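Local coordinates for genome polyprotein (Chicken sicinivirus JSY, PDB 6QWT) that acts, in this 3Dpol portion of the polyprotein, as a picornaviral RNA-dependent RNA polymerase, the enzyme type that copies the viral RNA genome, at residues D441-Q446 / P454-Y459; S24-A29 / G415-V420; D419-L424 / S450-I455. All coordinates share one frame; numbering follows the deposited sequence.

Interaction 1 of 3, residues D441-Q446 / P454-Y459; sequences DTVQAQ and PIFIPY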
loop_
_atom_site.group_PDB
_atom_site.type_symbol
_atom_site.label_atom_id
_atom_site.label_comp_id
_atom_site.label_asym_id
_atom_site.label_seq_id
_atom_site.Cartn_x
_atom_site.Cartn_y
_atom_site.Cartn_z
ATOM N N ASP A 441 1.529 -13.983 -28.012
ATOM C CA ASP A 441 0.921 -14.832 -29.031
ATOM C C ASP A 441 -0.376 -15.459 -28.534
ATOM O O ASP A 441 -1.357 -15.545 -29.283
ATOM C CB ASP A 441 1.911 -15.913 -29.472
ATOM C CG ASP A 441 3.049 -15.358 -30.309
ATOM O OD1 ASP A 441 2.940 -14.204 -30.780
ATOM O OD2 ASP A 441 4.060 -16.072 -30.495
ATOM N N THR A 442 -0.405 -15.901 -27.275
ATOM C CA THR A 442 -1.621 -16.499 -26.732
ATOM C C THR A 442 -2.739 -15.469 -26.619
ATOM O O THR A 442 -3.900 -15.765 -26.928
ATOM C CB THR A 442 -1.333 -17.132 -25.372
ATOM O OG1 THR A 442 -0.272 -18.082 -25.502
ATOM C CG2 THR A 442 -2.572 -17.838 -24.833
ATOM N N VAL A 443 -2.407 -14.252 -26.188
ATOM C CA VAL A 443 -3.411 -13.202 -26.072
ATOM C C VAL A 443 -3.929 -12.804 -27.449
ATOM O O VAL A 443 -5.129 -12.563 -27.629
ATOM C CB VAL A 443 -2.823 -12.002 -25.307
ATOM C CG1 VAL A 443 -3.703 -10.770 -25.469
ATOM C CG2 VAL A 443 -2.640 -12.355 -23.835
ATOM N N GLN A 444 -3.040 -12.747 -28.445
ATOM C CA GLN A 444 -3.449 -12.321 -29.779
ATOM C C GLN A 444 -4.399 -13.325 -30.422
ATOM O O GLN A 444 -5.361 -12.936 -31.095
ATOM C CB GLN A 444 -2.220 -12.110 -30.661
ATOM C CG GLN A 444 -2.546 -11.867 -32.124
ATOM C CD GLN A 444 -1.631 -10.842 -32.751
ATOM O OE1 GLN A 444 -0.414 -11.018 -32.781
ATOM N NE2 GLN A 444 -2.212 -9.758 -33.254
ATOM N N ALA A 445 -4.150 -14.621 -30.229
ATOM C CA ALA A 445 -5.011 -15.629 -30.838
ATOM C C ALA A 445 -6.421 -15.564 -30.265
ATOM O O ALA A 445 -7.405 -15.686 -31.003
ATOM C CB ALA A 445 -4.410 -17.022 -30.647
ATOM N N GLN A 446 -6.539 -15.358 -28.951
ATOM C CA GLN A 446 -7.859 -15.242 -28.342
ATOM C C GLN A 446 -8.558 -13.960 -28.780
ATOM O O GLN A 446 -9.758 -13.973 -29.075
ATOM C CB GLN A 446 -7.743 -15.299 -26.820
ATOM C CG GLN A 446 -9.077 -15.434 -26.107
ATOM C CD GLN A 446 -9.766 -16.749 -26.412
ATOM O OE1 GLN A 446 -9.208 -17.823 -26.191
ATOM N NE2 GLN A 446 -10.990 -16.670 -26.927
ATOM N N PRO A 454 -4.900 -6.734 -31.040
ATOM C CA PRO A 454 -3.982 -6.088 -30.099
ATOM C C PRO A 454 -2.641 -5.780 -30.742
ATOM O O PRO A 454 -2.157 -6.506 -31.614
ATOM C CB PRO A 454 -3.828 -7.130 -28.988
ATOM C CG PRO A 454 -4.061 -8.430 -29.678
ATOM C CD PRO A 454 -5.095 -8.162 -30.735
ATOM N N ILE A 455 -2.042 -4.680 -30.294
ATOM C CA ILE A 455 -0.703 -4.271 -30.700
ATOM C C ILE A 455 0.173 -4.291 -29.455
ATOM O O ILE A 455 -0.124 -3.601 -28.472
ATOM C CB ILE A 455 -0.697 -2.879 -31.352
ATOM C CG1 ILE A 455 -1.564 -2.870 -32.616
ATOM C CG2 ILE A 455 0.724 -2.442 -31.662
ATOM C CD1 ILE A 455 -0.956 -3.602 -33.793
ATOM N N PHE A 456 1.243 -5.077 -29.492
ATOM C CA PHE A 456 2.145 -5.220 -28.358
ATOM C C PHE A 456 3.395 -4.376 -28.564
ATOM O O PHE A 456 3.940 -4.313 -29.670
ATOM C CB PHE A 456 2.531 -6.687 -28.154
ATOM C CG PHE A 456 1.356 -7.604 -27.943
ATOM C CD1 PHE A 456 0.849 -7.824 -26.671
ATOM C CD2 PHE A 456 0.759 -8.249 -29.017
ATOM C CE1 PHE A 456 -0.233 -8.670 -26.472
ATOM C CE2 PHE A 456 -0.321 -9.094 -28.827
ATOM C CZ PHE A 456 -0.821 -9.303 -27.552
ATOM N N ILE A 457 3.837 -3.720 -27.496
ATOM C CA ILE A 457 5.113 -2.997 -27.547
ATOM C C ILE A 457 6.230 -3.986 -27.854
ATOM O O ILE A 457 6.345 -5.022 -27.169
ATOM C CB ILE A 457 5.377 -2.274 -26.216
ATOM C CG1 ILE A 457 4.179 -1.407 -25.833
ATOM C CG2 ILE A 457 6.650 -1.436 -26.304
ATOM C CD1 ILE A 457 4.235 -0.891 -24.410
ATOM N N PRO A 458 7.066 -3.741 -28.862
ATOM C CA PRO A 458 8.118 -4.709 -29.197
ATOM C C PRO A 458 9.093 -4.883 -28.043
ATOM O O PRO A 458 9.381 -3.943 -27.297
ATOM C CB PRO A 458 8.799 -4.092 -30.425
ATOM C CG PRO A 458 7.811 -3.090 -30.959
ATOM C CD PRO A 458 7.077 -2.576 -29.763
ATOM N N TYR A 459 9.592 -6.114 -27.896
ATOM C CA TYR A 459 10.503 -6.416 -26.794
ATOM C C TYR A 459 11.736 -5.521 -26.830
ATOM O O TYR A 459 12.238 -5.104 -25.778
ATOM C CB TYR A 459 10.917 -7.890 -26.829
ATOM C CG TYR A 459 11.948 -8.227 -25.773
ATOM C CD1 TYR A 459 11.561 -8.562 -24.481
ATOM C CD2 TYR A 459 13.308 -8.187 -26.059
ATOM C CE1 TYR A 459 12.498 -8.853 -23.507
ATOM C CE2 TYR A 459 14.250 -8.478 -25.093
ATOM C CZ TYR A 459 13.840 -8.810 -23.820
ATOM O OH TYR A 459 14.778 -9.103 -22.855
#
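F456 pushes the far end of its ring against V443 and Q444 on helix 433-449. V443 CG1 lies in the plane of the ring, at its edge, and comes to 3.8 Å from F456 CZ; V443 CB follows at 4.0 Å from the same atom. Since CG1 is anti to the backbone N of V443 (chi1 166°), it is this branch, and not CG2, that reaches the phenyl rim. One residue on, Q444 offers its first methylene, with Q444 CB 4.0 Å from F456 CE2, again near the ring plane. The two helix residues therefore meet the rim of the phenyl group rather than a face. The rest of Q444 continues past F456 to P454: its chain bends at chi2 (142°), which carries the side-chain amide nitrogen NE2 round toward the proline. At 3.6 Å from Q444 NE2 to P454 O this is a polar approach but not a hydrogen bond. The proline ring comes in against the helix backbone, P454 CG standing 3.9 Å from Q444 CA. Nothing across the contact is hydrogen-bonded, and apolar packing carries it. Along helix 433-449, F456 also touches Y436 and C440, while P454 touches C447, and the carbonyl of I457 takes a hydrogen bond from the Y436 hydroxyl. The loop thus runs back along the helix that precedes it, on the side where helix 417-428 also packs, before entering helix 459-469.

Interaction 2 of 3, residues S24-A29 / G415-V420; sequences SPAYGA and GPFQDV
This is a buried aromatic-on-proline contact, made where a loop from the N-terminal part of the chain comes up against helix 417-428. F417 supplies the whole helix side of it. Its CG is anti to the backbone N (chi1 -177°), which sends the ring out from the helix to the loop. P25 covers one face: P25 CD sits 3.7 Å from the centroid of the F417 ring and only 15° off its normal, a clear CH-pi contact, with the carbon displaced toward the rim at the CD2 side. S24 packs beside it, S24 CB being 3.5 Å from F417 CE1. A26 touches the edge instead, A26 CB lying near the ring plane at 4.1 Å from F417 CZ. The loop holds its shape through an ST turn within a type I beta turn from S24 to Y27: A26 N donates to S24 OG at 3.1 Å with an N-H...O angle of 155°. The same hydroxyl donates to the carbonyl of V409, so it is satisfied although buried against the phenyl group. In picornaviral polymerases the N-terminal region belongs to the fingers and the C-terminal helices to the thumb, and this contact is consistent with the bridge between them that closes the hand. A26 also packs on V443 and C447 of helix 433-449, and the F417 ring meets that of F452 edge-to-face.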
loop_
_atom_site.group_PDB
_atom_site.type_symbol
_atom_site.label_atom_id
_atom_site.label_comp_id
_atom_site.label_asym_id
_atom_site.label_seq_id
_atom_site.Cartn_x
_atom_site.Cartn_y
_atom_site.Cartn_z
ATOM N N SER A 24 -12.924 -9.419 -21.075
ATOM C CA SER A 24 -12.214 -8.722 -22.136
ATOM C C SER A 24 -12.204 -9.565 -23.402
ATOM O O SER A 24 -12.548 -10.749 -23.384
ATOM C CB SER A 24 -10.794 -8.404 -21.672
ATOM O OG SER A 24 -9.915 -9.485 -21.936
ATOM N N PRO A 25 -11.814 -8.981 -24.542
ATOM C CA PRO A 25 -11.685 -9.783 -25.773
ATOM C C PRO A 25 -10.678 -10.923 -25.673
ATOM O O PRO A 25 -10.638 -11.766 -26.578
ATOM C CB PRO A 25 -11.243 -8.751 -26.820
ATOM C CG PRO A 25 -11.759 -7.452 -26.307
ATOM C CD PRO A 25 -11.649 -7.539 -24.811
ATOM N N ALA A 26 -9.870 -10.978 -24.613
ATOM C CA ALA A 26 -8.887 -12.037 -24.433
ATOM C C ALA A 26 -9.302 -13.041 -23.363
ATOM O O ALA A 26 -8.465 -13.818 -22.895
ATOM C CB ALA A 26 -7.522 -11.438 -24.092
ATOM N N TYR A 27 -10.590 -13.065 -22.998
ATOM C CA TYR A 27 -11.026 -13.795 -21.808
ATOM C C TYR A 27 -10.726 -15.293 -21.874
ATOM O O TYR A 27 -10.507 -15.923 -20.836
ATOM C CB TYR A 27 -12.523 -13.581 -21.571
ATOM C CG TYR A 27 -13.076 -14.499 -20.508
ATOM C CD1 TYR A 27 -13.762 -15.658 -20.848
ATOM C CD2 TYR A 27 -12.889 -14.220 -19.160
ATOM C CE1 TYR A 27 -14.256 -16.508 -19.877
ATOM C CE2 TYR A 27 -13.382 -15.062 -18.182
ATOM C CZ TYR A 27 -14.065 -16.205 -18.547
ATOM O OH TYR A 27 -14.559 -17.047 -17.575
ATOM N N GLY A 28 -10.736 -15.897 -23.051
ATOM C CA GLY A 28 -10.452 -17.318 -23.022
ATOM C C GLY A 28 -8.992 -17.726 -23.073
ATOM O O GLY A 28 -8.709 -18.928 -23.119
ATOM N N ALA A 29 -8.055 -16.770 -23.038
ATOM C CA ALA A 29 -6.664 -17.052 -23.395
ATOM C C ALA A 29 -6.004 -18.042 -22.440
ATOM O O ALA A 29 -5.281 -18.944 -22.880
ATOM C CB ALA A 29 -5.866 -15.748 -23.443
ATOM N N GLY A 415 -12.483 0.852 -20.516
ATOM C CA GLY A 415 -11.736 1.765 -21.347
ATOM C C GLY A 415 -11.342 1.110 -22.654
ATOM O O GLY A 415 -11.773 -0.004 -22.969
ATOM N N PRO A 416 -10.525 1.795 -23.454
ATOM C CA PRO A 416 -9.957 1.148 -24.647
ATOM C C PRO A 416 -9.087 -0.029 -24.234
ATOM O O PRO A 416 -8.139 0.120 -23.459
ATOM C CB PRO A 416 -9.136 2.266 -25.302
ATOM C CG PRO A 416 -9.692 3.540 -24.734
ATOM C CD PRO A 416 -10.117 3.205 -23.338
ATOM N N PHE A 417 -9.425 -1.214 -24.751
ATOM C CA PHE A 417 -8.756 -2.430 -24.299
ATOM C C PHE A 417 -7.263 -2.399 -24.598
ATOM O O PHE A 417 -6.478 -3.034 -23.886
ATOM C CB PHE A 417 -9.406 -3.658 -24.937
ATOM C CG PHE A 417 -8.821 -4.961 -24.473
ATOM C CD1 PHE A 417 -8.640 -5.211 -23.123
ATOM C CD2 PHE A 417 -8.452 -5.935 -25.386
ATOM C CE1 PHE A 417 -8.098 -6.411 -22.690
ATOM C CE2 PHE A 417 -7.917 -7.139 -24.958
ATOM C CZ PHE A 417 -7.739 -7.374 -23.607
ATOM N N GLN A 418 -6.852 -1.662 -25.635
ATOM C CA GLN A 418 -5.429 -1.562 -25.949
ATOM C C GLN A 418 -4.647 -0.954 -24.793
ATOM O O GLN A 418 -3.473 -1.288 -24.597
ATOM C CB GLN A 418 -5.232 -0.745 -27.229
ATOM C CG GLN A 418 -3.779 -0.496 -27.614
ATOM C CD GLN A 418 -3.000 -1.781 -27.832
ATOM O OE1 GLN A 418 -3.406 -2.644 -28.611
ATOM N NE2 GLN A 418 -1.870 -1.913 -27.142
ATOM N N ASP A 419 -5.280 -0.079 -24.007
ATOM C CA ASP A 419 -4.614 0.469 -22.830
ATOM C C ASP A 419 -4.328 -0.610 -21.792
ATOM O O ASP A 419 -3.314 -0.533 -21.086
ATOM C CB ASP A 419 -5.458 1.585 -22.215
ATOM C CG ASP A 419 -5.583 2.792 -23.127
ATOM O OD1 ASP A 419 -6.162 3.812 -22.694
ATOM O OD2 ASP A 419 -5.104 2.719 -24.279
ATOM N N VAL A 420 -5.199 -1.616 -21.683
ATOM C CA VAL A 420 -4.941 -2.728 -20.774
ATOM C C VAL A 420 -3.752 -3.549 -21.262
ATOM O O VAL A 420 -2.879 -3.937 -20.472
ATOM C CB VAL A 420 -6.205 -3.593 -20.623
ATOM C CG1 VAL A 420 -5.902 -4.862 -19.828
ATOM C CG2 VAL A 420 -7.317 -2.792 -19.961
#

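Interaction 3 of 3, residues D419-L424 / S450-I455; sequences DVITSL and SGFEPI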
loop_
_atom_site.group_PDB
_atom_site.type_symbol
_atom_site.label_atom_id
_atom_site.label_comp_id
_atom_site.label_asym_id
_atom_site.label_seq_id
_atom_site.Cartn_x
_atom_site.Cartn_y
_atom_site.Cartn_z
ATOM N N ASP A 419 -5.280 -0.079 -24.007
ATOM C CA ASP A 419 -4.614 0.469 -22.830
ATOM C C ASP A 419 -4.328 -0.610 -21.792
ATOM O O ASP A 419 -3.314 -0.533 -21.086
ATOM C CB ASP A 419 -5.458 1.585 -22.215
ATOM C CG ASP A 419 -5.583 2.792 -23.127
ATOM O OD1 ASP A 419 -6.162 3.812 -22.694
ATOM O OD2 ASP A 419 -5.104 2.719 -24.279
ATOM N N VAL A 420 -5.199 -1.616 -21.683
ATOM C CA VAL A 420 -4.941 -2.728 -20.774
ATOM C C VAL A 420 -3.752 -3.549 -21.262
ATOM O O VAL A 420 -2.879 -3.937 -20.472
ATOM C CB VAL A 420 -6.205 -3.593 -20.623
ATOM C CG1 VAL A 420 -5.902 -4.862 -19.828
ATOM C CG2 VAL A 420 -7.317 -2.792 -19.961
ATOM N N ILE A 421 -3.694 -3.819 -22.568
ATOM C CA ILE A 421 -2.590 -4.594 -23.131
ATOM C C ILE A 421 -1.272 -3.848 -22.973
ATOM O O ILE A 421 -0.248 -4.438 -22.606
ATOM C CB ILE A 421 -2.876 -4.924 -24.606
ATOM C CG1 ILE A 421 -3.835 -6.105 -24.712
ATOM C CG2 ILE A 421 -1.590 -5.218 -25.363
ATOM C CD1 ILE A 421 -4.851 -5.914 -25.776
ATOM N N THR A 422 -1.277 -2.541 -23.245
ATOM C CA THR A 422 -0.044 -1.764 -23.170
ATOM C C THR A 422 0.537 -1.769 -21.759
ATOM O O THR A 422 1.745 -1.951 -21.580
ATOM C CB THR A 422 -0.300 -0.334 -23.646
ATOM O OG1 THR A 422 -0.662 -0.351 -25.032
ATOM C CG2 THR A 422 0.943 0.518 -23.469
ATOM N N SER A 423 -0.310 -1.583 -20.742
ATOM C CA SER A 423 0.206 -1.489 -19.380
ATOM C C SER A 423 0.718 -2.832 -18.869
ATOM O O SER A 423 1.603 -2.866 -18.007
ATOM C CB SER A 423 -0.868 -0.930 -18.445
ATOM O OG SER A 423 -2.081 -1.641 -18.590
ATOM N N LEU A 424 0.181 -3.944 -19.378
ATOM C CA LEU A 424 0.677 -5.256 -18.984
ATOM C C LEU A 424 1.972 -5.629 -19.694
ATOM O O LEU A 424 2.746 -6.433 -19.161
ATOM C CB LEU A 424 -0.391 -6.322 -19.242
ATOM C CG LEU A 424 -1.668 -6.161 -18.406
ATOM C CD1 LEU A 424 -2.719 -7.181 -18.810
ATOM C CD2 LEU A 424 -1.378 -6.257 -16.910
ATOM N N SER A 450 -12.385 -12.680 -30.968
ATOM C CA SER A 450 -13.322 -11.701 -30.437
ATOM C C SER A 450 -13.408 -10.440 -31.284
ATOM O O SER A 450 -14.117 -9.503 -30.905
ATOM C CB SER A 450 -12.934 -11.331 -29.000
ATOM O OG SER A 450 -12.706 -12.496 -28.220
ATOM N N GLY A 451 -12.705 -10.389 -32.414
ATOM C CA GLY A 451 -12.758 -9.226 -33.275
ATOM C C GLY A 451 -11.878 -8.073 -32.854
ATOM O O GLY A 451 -12.146 -6.933 -33.246
ATOM N N PHE A 452 -10.833 -8.330 -32.072
ATOM C CA PHE A 452 -9.928 -7.286 -31.614
ATOM C C PHE A 452 -8.504 -7.608 -32.046
ATOM O O PHE A 452 -8.053 -8.752 -31.929
ATOM C CB PHE A 452 -9.991 -7.124 -30.091
ATOM C CG PHE A 452 -9.235 -5.931 -29.581
ATOM C CD1 PHE A 452 -7.941 -6.064 -29.102
ATOM C CD2 PHE A 452 -9.812 -4.672 -29.587
ATOM C CE1 PHE A 452 -7.238 -4.969 -28.636
ATOM C CE2 PHE A 452 -9.114 -3.571 -29.122
ATOM C CZ PHE A 452 -7.826 -3.720 -28.646
ATOM N N GLU A 453 -7.800 -6.593 -32.542
ATOM C CA GLU A 453 -6.415 -6.730 -32.981
ATOM C C GLU A 453 -5.497 -6.024 -31.991
ATOM O O GLU A 453 -5.329 -4.796 -32.064
ATOM C CB GLU A 453 -6.235 -6.153 -34.388
ATOM C CG GLU A 453 -4.784 -6.057 -34.845
ATOM C CD GLU A 453 -4.623 -6.223 -36.343
ATOM O OE1 GLU A 453 -3.644 -6.873 -36.770
ATOM O OE2 GLU A 453 -5.471 -5.698 -37.095
ATOM N N PRO A 454 -4.900 -6.734 -31.040
ATOM C CA PRO A 454 -3.982 -6.088 -30.099
ATOM C C PRO A 454 -2.641 -5.780 -30.742
ATOM O O PRO A 454 -2.157 -6.506 -31.614
ATOM C CB PRO A 454 -3.828 -7.130 -28.988
ATOM C CG PRO A 454 -4.061 -8.430 -29.678
ATOM C CD PRO A 454 -5.095 -8.162 -30.735
ATOM N N ILE A 455 -2.042 -4.680 -30.294
ATOM C CA ILE A 455 -0.703 -4.271 -30.700
ATOM C C ILE A 455 0.173 -4.291 -29.455
ATOM O O ILE A 455 -0.124 -3.601 -28.472
ATOM C CB ILE A 455 -0.697 -2.879 -31.352
ATOM C CG1 ILE A 455 -1.564 -2.870 -32.616
ATOM C CG2 ILE A 455 0.724 -2.442 -31.662
ATOM C CD1 ILE A 455 -0.956 -3.602 -33.793
#
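From its CB, I421 forks toward the loop 450-455, and each branch finds a different partner. CG2, anti to the backbone N, comes to 3.8 Å from I455 O, an ordinary van der Waals approach of a methyl to a carbonyl. That oxygen has its polar partner elsewhere, in Q418 NE2, about one turn before I421 on helix 417-428. The same methyl branch also packs against F456. The other branch, CG1, is set opposite the carbonyl carbon (chi1 -80°) and brings CD1 up against both the P454 ring and the F452 ring, which stand side by side in front of it. At the tip, I421 CD1 lies 3.6 Å from P454 CB and 3.8 Å from F452 CE1. The phenyl group is approached obliquely, and the two side chains run alongside each other with their ends pointing opposite ways. The chi2 of I421 (139°) departs from a staggered value, and in this rotation CD1 meets both rings. No hydrogen bond crosses between 419-424 and 450-455, while S450 OG donates to P25 O. Helix 433-449 ends in a Schellman C-cap, with G451 at positive phi (81°), and from this cap the chain turns back across helix 417-428 in the helical C-terminal region, consistent with the thumb of picornaviral polymerases.

The three contacts lie within 11 Å of one another, centre to centre, in one patch where the N-terminal loop meets the C-terminal helices, probably the fingers-thumb junction. Interaction 2 is buried and joins distant parts of the chain; interactions 1 and 3 are partly buried and tie the loop between helices 433-449 and 459-469 to the two helices 433-449 and 417-428. Interactions 2 and 3 share helix 417-428, and 1 and 3 share P454 and I455. Chemically all are apolar, but 2 rests on a proline over a ring face, 1 on a ring edge, and 3 on one methyl touching a proline and a phenyl ring together. Hydrogen bonds run between the contacts rather than across any one of them.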